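Local structure of GCN5-related N-acetyltransferase (Streptococcus suis, 3G3S) at residues C24-M29 with S180-I185; G148-I151 with Q155-D158; E4-V9 with G30-D35. The protein probably transfers an acetyl group from acetyl-coenzyme A to an amine, as GNAT-family N-acetyltransferases do, though its substrate is not known. All blocks are in the same frame, centred on the assembly; numbering follows the deposited sequence.

Interaction 1 (C24-M29 with S180-I185). With NA (sodium ion), chain C.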
loop_
_atom_site.group_PDB
_atom_site.type_symbol
_atom_site.label_atom_id
_atom_site.label_comp_id
_atom_site.label_asym_id
_atom_site.label_seq_id
_atom_site.Cartn_x
_atom_site.Cartn_y
_atom_site.Cartn_z
ATOM N N CYS A 24 2.355 -5.990 7.927
ATOM C CA CYS A 24 3.673 -5.481 8.357
ATOM C C CYS A 24 4.498 -4.831 7.228
ATOM O O CYS A 24 5.059 -3.760 7.423
ATOM C CB CYS A 24 4.452 -6.571 9.041
ATOM S SG CYS A 24 3.773 -7.147 10.539
ATOM N N LEU A 25 4.533 -5.453 6.049
ATOM C CA LEU A 25 5.224 -4.876 4.884
ATOM C C LEU A 25 4.529 -3.665 4.212
ATOM O O LEU A 25 5.224 -2.879 3.594
ATOM C CB LEU A 25 5.457 -5.966 3.855
ATOM C CG LEU A 25 6.391 -7.128 4.176
ATOM C CD1 LEU A 25 6.347 -8.163 3.093
ATOM C CD2 LEU A 25 7.893 -6.649 4.433
ATOM N N GLU A 26 3.197 -3.509 4.353
ATOM C CA GLU A 26 2.467 -2.364 3.750
ATOM C C GLU A 26 2.739 -1.050 4.460
ATOM O O GLU A 26 2.665 -0.001 3.842
ATOM C CB GLU A 26 0.949 -2.601 3.650
ATOM C CG GLU A 26 0.612 -3.686 2.624
ATOM C CD GLU A 26 -0.865 -3.937 2.489
ATOM O OE1 GLU A 26 -1.664 -3.445 3.324
ATOM O OE2 GLU A 26 -1.190 -4.638 1.523
ATOM N N GLY A 27 3.016 -1.094 5.751
ATOM C CA GLY A 27 3.491 0.073 6.468
ATOM C C GLY A 27 2.684 0.799 7.513
ATOM O O GLY A 27 3.224 1.667 8.210
ATOM N N THR A 28 1.406 0.469 7.629
ATOM C CA THR A 28 0.511 1.172 8.541
ATOM C C THR A 28 0.483 0.622 9.962
ATOM O O THR A 28 0.471 1.391 10.915
ATOM C CB THR A 28 -0.916 1.141 7.973
ATOM O OG1 THR A 28 -0.881 1.739 6.670
ATOM C CG2 THR A 28 -1.882 1.912 8.875
HETATM N N MSE A 29 0.467 -0.702 10.065
HETATM C CA MSE A 29 0.455 -1.421 11.324
HETATM C C MSE A 29 1.550 -2.476 11.298
HETATM O O MSE A 29 1.968 -2.902 10.227
HETATM C CB MSE A 29 -0.894 -2.110 11.517
HETATM C CG MSE A 29 -2.105 -1.169 11.511
HETATM SE SE MSE A 29 -3.714 -2.160 11.948
HETATM C CE MSE A 29 -3.326 -2.481 13.864
ATOM N N SER A 180 -5.654 -6.002 9.752
ATOM C CA SER A 180 -6.166 -5.434 8.507
ATOM C C SER A 180 -5.019 -5.177 7.555
ATOM O O SER A 180 -3.918 -4.777 7.986
ATOM C CB SER A 180 -6.801 -4.066 8.775
ATOM O OG SER A 180 -7.763 -4.125 9.771
ATOM N N TYR A 181 -5.271 -5.367 6.270
ATOM C CA TYR A 181 -4.306 -4.988 5.240
ATOM C C TYR A 181 -5.108 -4.231 4.174
ATOM O O TYR A 181 -6.312 -4.092 4.306
ATOM C CB TYR A 181 -3.516 -6.171 4.700
ATOM C CG TYR A 181 -4.328 -7.200 3.963
ATOM C CD1 TYR A 181 -5.100 -8.119 4.656
ATOM C CD2 TYR A 181 -4.318 -7.261 2.572
ATOM C CE1 TYR A 181 -5.867 -9.069 3.975
ATOM C CE2 TYR A 181 -5.074 -8.212 1.892
ATOM C CZ TYR A 181 -5.837 -9.117 2.610
ATOM O OH TYR A 181 -6.595 -10.071 1.945
ATOM N N SER A 182 -4.432 -3.749 3.150
ATOM C CA SER A 182 -5.024 -2.911 2.111
ATOM C C SER A 182 -6.325 -3.437 1.533
ATOM O O SER A 182 -7.238 -2.670 1.289
ATOM C CB SER A 182 -4.000 -2.722 0.982
ATOM O OG SER A 182 -3.498 -3.972 0.520
ATOM N N ALA A 183 -6.412 -4.743 1.367
ATOM C CA ALA A 183 -7.563 -5.351 0.724
ATOM C C ALA A 183 -8.361 -6.316 1.617
ATOM O O ALA A 183 -9.224 -7.058 1.122
ATOM C CB ALA A 183 -7.077 -6.067 -0.523
ATOM N N GLY A 184 -8.113 -6.337 2.920
ATOM C CA GLY A 184 -8.842 -7.296 3.725
ATOM C C GLY A 184 -8.472 -7.280 5.171
ATOM O O GLY A 184 -7.858 -6.323 5.631
ATOM N N ILE A 185 -8.883 -8.338 5.872
ATOM C CA ILE A 185 -8.590 -8.531 7.298
ATOM C C ILE A 185 -8.193 -9.999 7.577
ATOM O O ILE A 185 -8.411 -10.894 6.755
ATOM C CB ILE A 185 -9.774 -8.156 8.236
ATOM C CG1 ILE A 185 -10.992 -9.068 7.957
ATOM C CG2 ILE A 185 -10.117 -6.676 8.111
ATOM C CD1 ILE A 185 -12.099 -9.029 9.012
HETATM NA NA NA C . 3.122 0.775 1.575
HETATM O O HOH W 1 5.231 -0.749 1.840
HETATM O O HOH W 2 4.456 2.322 2.860
HETATM O O HOH W 3 2.039 -1.226 0.160
HETATM O O HOH W 4 1.090 1.955 1.500
#

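Interaction 2 (G148-I151 with Q155-D158)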
loop_
_atom_site.group_PDB
_atom_site.type_symbol
_atom_site.label_atom_id
_atom_site.label_comp_id
_atom_site.label_asym_id
_atom_site.label_seq_id
_atom_site.Cartn_x
_atom_site.Cartn_y
_atom_site.Cartn_z
ATOM N N GLY A 148 -7.891 -5.847 20.451
ATOM C CA GLY A 148 -6.680 -5.388 21.159
ATOM C C GLY A 148 -5.418 -5.119 20.382
ATOM O O GLY A 148 -4.466 -4.552 20.933
ATOM N N ASN A 149 -5.364 -5.534 19.126
ATOM C CA ASN A 149 -4.182 -5.286 18.334
ATOM C C ASN A 149 -4.162 -3.894 17.748
ATOM O O ASN A 149 -3.131 -3.453 17.286
ATOM C CB ASN A 149 -4.061 -6.337 17.240
ATOM C CG ASN A 149 -3.747 -7.675 17.804
ATOM O OD1 ASN A 149 -2.744 -7.836 18.502
ATOM N ND2 ASN A 149 -4.608 -8.639 17.550
ATOM N N TYR A 150 -5.295 -3.204 17.784
ATOM C CA TYR A 150 -5.380 -1.860 17.265
ATOM C C TYR A 150 -4.891 -0.893 18.366
ATOM O O TYR A 150 -5.011 -1.184 19.542
ATOM C CB TYR A 150 -6.798 -1.584 16.737
ATOM C CG TYR A 150 -7.045 -2.427 15.498
ATOM C CD1 TYR A 150 -7.329 -3.781 15.614
ATOM C CD2 TYR A 150 -6.916 -1.894 14.213
ATOM C CE1 TYR A 150 -7.523 -4.598 14.491
ATOM C CE2 TYR A 150 -7.109 -2.714 13.072
ATOM C CZ TYR A 150 -7.412 -4.073 13.244
ATOM O OH TYR A 150 -7.577 -4.937 12.189
ATOM N N ILE A 151 -4.306 0.239 17.965
ATOM C CA ILE A 151 -3.733 1.197 18.925
ATOM C C ILE A 151 -4.767 1.781 19.864
ATOM O O ILE A 151 -4.465 2.045 21.002
ATOM C CB ILE A 151 -2.989 2.376 18.231
ATOM C CG1 ILE A 151 -1.837 1.868 17.332
ATOM C CG2 ILE A 151 -2.495 3.348 19.283
ATOM C CD1 ILE A 151 -0.923 0.756 17.937
ATOM N N GLN A 155 -8.530 3.808 15.803
ATOM C CA GLN A 155 -7.896 2.979 14.794
ATOM C C GLN A 155 -8.751 1.722 14.510
ATOM O O GLN A 155 -8.967 1.356 13.346
ATOM C CB GLN A 155 -6.496 2.591 15.230
ATOM C CG GLN A 155 -5.642 2.126 14.067
ATOM C CD GLN A 155 -4.312 1.552 14.483
ATOM O OE1 GLN A 155 -4.231 0.684 15.362
ATOM N NE2 GLN A 155 -3.270 1.959 13.788
ATOM N N PHE A 156 -9.274 1.073 15.552
ATOM C CA PHE A 156 -10.086 -0.113 15.314
ATOM C C PHE A 156 -11.283 0.227 14.453
ATOM O O PHE A 156 -11.556 -0.462 13.492
ATOM C CB PHE A 156 -10.591 -0.774 16.588
ATOM C CG PHE A 156 -11.490 -1.934 16.304
ATOM C CD1 PHE A 156 -10.944 -3.161 15.960
ATOM C CD2 PHE A 156 -12.876 -1.786 16.318
ATOM C CE1 PHE A 156 -11.741 -4.242 15.650
ATOM C CE2 PHE A 156 -13.699 -2.871 16.015
ATOM C CZ PHE A 156 -13.121 -4.096 15.652
ATOM N N LEU A 157 -11.996 1.293 14.790
ATOM C CA LEU A 157 -13.168 1.665 13.988
ATOM C C LEU A 157 -12.783 2.105 12.568
ATOM O O LEU A 157 -13.501 1.858 11.625
ATOM C CB LEU A 157 -13.984 2.760 14.700
ATOM C CG LEU A 157 -14.756 2.337 15.948
ATOM C CD1 LEU A 157 -15.480 3.513 16.572
ATOM C CD2 LEU A 157 -15.742 1.223 15.620
ATOM N N ASP A 158 -11.623 2.723 12.406
ATOM C CA ASP A 158 -11.186 3.164 11.105
ATOM C C ASP A 158 -10.746 2.008 10.201
ATOM O O ASP A 158 -11.213 1.889 9.051
ATOM C CB ASP A 158 -10.034 4.137 11.305
ATOM C CG ASP A 158 -9.599 4.801 10.023
ATOM O OD1 ASP A 158 -10.457 5.022 9.125
ATOM O OD2 ASP A 158 -8.387 5.116 9.925
#

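Interaction 3 (E4-V9 with G30-D35)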
loop_
_atom_site.group_PDB
_atom_site.type_symbol
_atom_site.label_atom_id
_atom_site.label_comp_id
_atom_site.label_asym_id
_atom_site.label_seq_id
_atom_site.Cartn_x
_atom_site.Cartn_y
_atom_site.Cartn_z
ATOM N N GLU A 4 14.115 1.632 -0.797
ATOM C CA GLU A 4 14.810 0.579 -1.519
ATOM C C GLU A 4 15.140 -0.541 -0.543
ATOM O O GLU A 4 14.957 -1.720 -0.851
ATOM C CB GLU A 4 16.080 1.119 -2.216
ATOM C CG GLU A 4 16.975 0.068 -2.854
ATOM C CD GLU A 4 16.266 -0.731 -3.933
ATOM O OE1 GLU A 4 15.551 -0.111 -4.760
ATOM O OE2 GLU A 4 16.440 -1.978 -3.961
ATOM N N GLN A 5 15.624 -0.176 0.646
ATOM C CA GLN A 5 15.949 -1.197 1.637
ATOM C C GLN A 5 14.693 -1.970 2.045
ATOM O O GLN A 5 14.751 -3.200 2.205
ATOM C CB GLN A 5 16.681 -0.607 2.853
ATOM C CG GLN A 5 18.029 -0.007 2.476
ATOM C CD GLN A 5 18.964 -1.006 1.781
ATOM O OE1 GLN A 5 19.195 -0.920 0.566
ATOM N NE2 GLN A 5 19.492 -1.964 2.546
HETATM N N MSE A 6 13.559 -1.281 2.160
HETATM C CA MSE A 6 12.348 -1.984 2.507
HETATM C C MSE A 6 11.949 -2.963 1.378
HETATM O O MSE A 6 11.487 -4.062 1.680
HETATM C CB MSE A 6 11.223 -1.050 2.871
HETATM C CG MSE A 6 9.936 -1.782 3.339
HETATM SE SE MSE A 6 10.094 -3.145 4.745
HETATM C CE MSE A 6 10.224 -1.989 6.142
ATOM N N ARG A 7 12.184 -2.610 0.118
ATOM C CA ARG A 7 11.900 -3.521 -1.005
ATOM C C ARG A 7 12.768 -4.772 -0.950
ATOM O O ARG A 7 12.313 -5.872 -1.247
ATOM C CB ARG A 7 12.045 -2.824 -2.372
ATOM C CG ARG A 7 10.974 -1.840 -2.641
ATOM C CD ARG A 7 10.992 -1.301 -4.082
ATOM N NE ARG A 7 12.048 -0.311 -4.375
ATOM C CZ ARG A 7 11.970 0.992 -4.102
ATOM N NH1 ARG A 7 10.921 1.499 -3.464
ATOM N NH2 ARG A 7 12.967 1.797 -4.437
ATOM N N ARG A 8 14.025 -4.605 -0.562
ATOM C CA ARG A 8 14.928 -5.726 -0.411
ATOM C C ARG A 8 14.445 -6.676 0.707
ATOM O O ARG A 8 14.419 -7.904 0.547
ATOM C CB ARG A 8 16.344 -5.221 -0.099
ATOM C CG ARG A 8 16.988 -4.417 -1.228
ATOM N N VAL A 9 14.038 -6.090 1.829
ATOM C CA VAL A 9 13.532 -6.834 2.965
ATOM C C VAL A 9 12.274 -7.583 2.569
ATOM O O VAL A 9 12.098 -8.753 2.911
ATOM C CB VAL A 9 13.234 -5.921 4.170
ATOM C CG1 VAL A 9 12.706 -6.739 5.308
ATOM C CG2 VAL A 9 14.496 -5.213 4.605
ATOM N N GLY A 30 2.046 -2.863 12.473
ATOM C CA GLY A 30 3.061 -3.901 12.560
ATOM C C GLY A 30 4.411 -3.243 12.342
ATOM O O GLY A 30 4.504 -2.036 12.139
ATOM N N ASP A 31 5.460 -4.044 12.314
ATOM C CA ASP A 31 6.791 -3.506 12.121
ATOM C C ASP A 31 7.678 -4.570 11.534
ATOM O O ASP A 31 7.365 -5.759 11.494
ATOM C CB ASP A 31 7.318 -3.010 13.456
ATOM C CG ASP A 31 8.355 -1.876 13.330
ATOM O OD1 ASP A 31 8.958 -1.627 12.252
ATOM O OD2 ASP A 31 8.539 -1.199 14.346
ATOM N N ILE A 32 8.829 -4.118 11.093
ATOM C CA ILE A 32 9.801 -4.941 10.424
ATOM C C ILE A 32 11.192 -4.714 11.016
ATOM O O ILE A 32 11.603 -3.598 11.128
ATOM C CB ILE A 32 9.879 -4.562 8.979
ATOM C CG1 ILE A 32 8.526 -4.926 8.279
ATOM C CG2 ILE A 32 11.004 -5.322 8.295
ATOM C CD1 ILE A 32 8.243 -6.407 8.168
ATOM N N TYR A 33 11.869 -5.804 11.322
ATOM C CA TYR A 33 13.225 -5.775 11.877
ATOM C C TYR A 33 14.107 -6.670 11.013
ATOM O O TYR A 33 13.659 -7.675 10.455
ATOM C CB TYR A 33 13.209 -6.298 13.286
ATOM C CG TYR A 33 12.354 -5.499 14.210
ATOM C CD1 TYR A 33 11.000 -5.776 14.353
ATOM C CD2 TYR A 33 12.883 -4.489 14.958
ATOM C CE1 TYR A 33 10.215 -5.059 15.224
ATOM C CE2 TYR A 33 12.090 -3.754 15.820
ATOM C CZ TYR A 33 10.761 -4.052 15.941
ATOM O OH TYR A 33 9.986 -3.329 16.788
ATOM N N VAL A 34 15.379 -6.307 10.906
ATOM C CA VAL A 34 16.280 -7.057 10.068
ATOM C C VAL A 34 17.611 -7.173 10.771
ATOM O O VAL A 34 17.854 -6.499 11.777
ATOM C CB VAL A 34 16.449 -6.423 8.653
ATOM C CG1 VAL A 34 15.124 -6.479 7.866
ATOM C CG2 VAL A 34 16.978 -4.972 8.734
ATOM N N ASP A 35 18.424 -8.091 10.284
ATOM C CA ASP A 35 19.762 -8.265 10.840
ATOM C C ASP A 35 20.669 -7.081 10.471
ATOM O O ASP A 35 21.486 -6.662 11.283
ATOM C CB ASP A 35 20.387 -9.593 10.393
ATOM C CG ASP A 35 20.690 -9.658 8.910
ATOM O OD1 ASP A 35 19.906 -9.144 8.075
ATOM O OD2 ASP A 35 21.704 -10.307 8.565
#

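Interaction 1 (C24-M29 with S180-I185)
The carboxylate of Glu26 is gripped by the first residue of the hairpin loop opposite it, Ser182, through both of its oxygens. Glu26 OE1 accepts from Ser182 N through its syn lone pair (2.8 Å, N-H...O angle 149°), while Ser182 OG gives its proton to Glu26 OE2 at 2.6 Å, on the syn side but 30° out of the carboxylate plane. Two bonds fix the rotation of the carboxylate, and a chi1 of 53° on Ser182 folds its hydroxyl back so that it serves the same acid as its own N-H. The tight part continues at Tyr181, whose CB lies 3.6 Å from Glu26 OE1. The solvent side is at the exposed tip of the hairpin, Ser182 itself. At the subunit interface, Glu26 O binds the sodium ion at 2.4 Å, with four waters and Glu26 O of the second subunit completing its shell. Gly27, of positive phi, follows the last residue of helix 19-26. The receiving element is a type I turn, Tyr181 to Gly184, closed by Tyr181 N to Gly184 O and Gly184 N to Tyr181 O bonds: a tight beta hairpin joining strands 170-181 and 184-191 of the GNAT sheet.

Interaction 2 (G148-I151 with Q155-D158)
At the N-terminal end of helix 153-159, Gln155 is tied to the residues leading into the helix from both its backbone and its side chain: Gln155 N donates to Asp152 OD1, and the side chain reaches out to Ile151 N, which donates to Gln155 OE1. The latter bond is short, 2.6 Å, and nearly straight at the hydrogen (176°), although the donor is tilted 34° from the carbonyl plane. With CG anti to the backbone N and the chain extended beyond it, Gln155 carries its amide across to Ile151, where OE1 also lies 3.3 Å from Ile151 CG1. The same oxygen approaches Tyr150 CA to 3.4 Å, and the amide stands almost perpendicular to the tyrosine ring. One residue further along the helix, Phe156 turns its edge onto a face of Tyr150 in a T-shaped stack, the centroids 5.3 Å apart and the planes at 88°. Phe156 CD1 leads, 3.7 Å from Tyr150 CD1 and displaced toward the rim of the ring. Beyond the stack, Tyr150 OH is hydrogen-bonded to Ser180 OG, and Phe156 packs on Ser176 and Ser177, so the loop and the first turn of helix 153-159 lie against strand 170-181, with Met29 touching both Tyr150 and Gln155.

Interaction 3 (E4-V9 with G30-D35)
Val9 of helix 2-13 and Val34 of strand 31-34 meet through their methyl groups, and Val9 can be followed outward from its backbone. Its CB points toward the strand and is 4.2 Å from Val34 CG1. From there the side chain forks around that methyl: Val9 CG1 comes to 3.5 Å of Val34 CG1 and Val9 CG2 to 3.6 Å of it. Val9 CG1 has a second partner, Ile32 CG2 at 3.7 Å, because CG1, opposite the backbone N (chi1 180°), is set between the two strand residues; Val9 and Ile32 lie alongside, running in opposite senses. The helix runs nearly perpendicular to the strand, with segment directions 83° apart and axes 10.4 Å apart at closest approach. This is helix-on-sheet packing at the outermost strand within the chain, where Ile32 and Val34 present one strand face to the helix and Tyr33 points the other way, onto helix 62-68. One turn earlier in the helix, selenomethionine Met6 bends at chi2 and chi3, which curls its terminal methyl in against the strand: Met6 CE lies 3.8 Å from Ile32 CB. Leu25 touches both Met6 and Ile32, while Ala43 of the adjacent strand 42-48 touches Val9 and Val34. On the polar side, Arg7 pairs with Glu4 and also hydrogen-bonds to Gly27 O and Gly30 O of the second subunit.

Overall arrangement
The 24-29 region links the contacts: its helix packs on strand 31-34 of interaction 3 through Cys24 and Leu25, and the loop after it reaches interaction 2. Interaction 1 is a surface contact, polar and near the subunit interface. Interactions 2 and 3 are partly buried: the former combines one backbone-to-amide bond with an aromatic stack, the latter is wholly apolar across its two segments. Interaction 1 includes the end of strand 170-181, against which interaction 2 packs, whereas interaction 3 lies at the far, 31-34 end of the sheet and does not touch interaction 2. Interactions 1 and 3 both reach the second subunit; interaction 2 stays within its own chain.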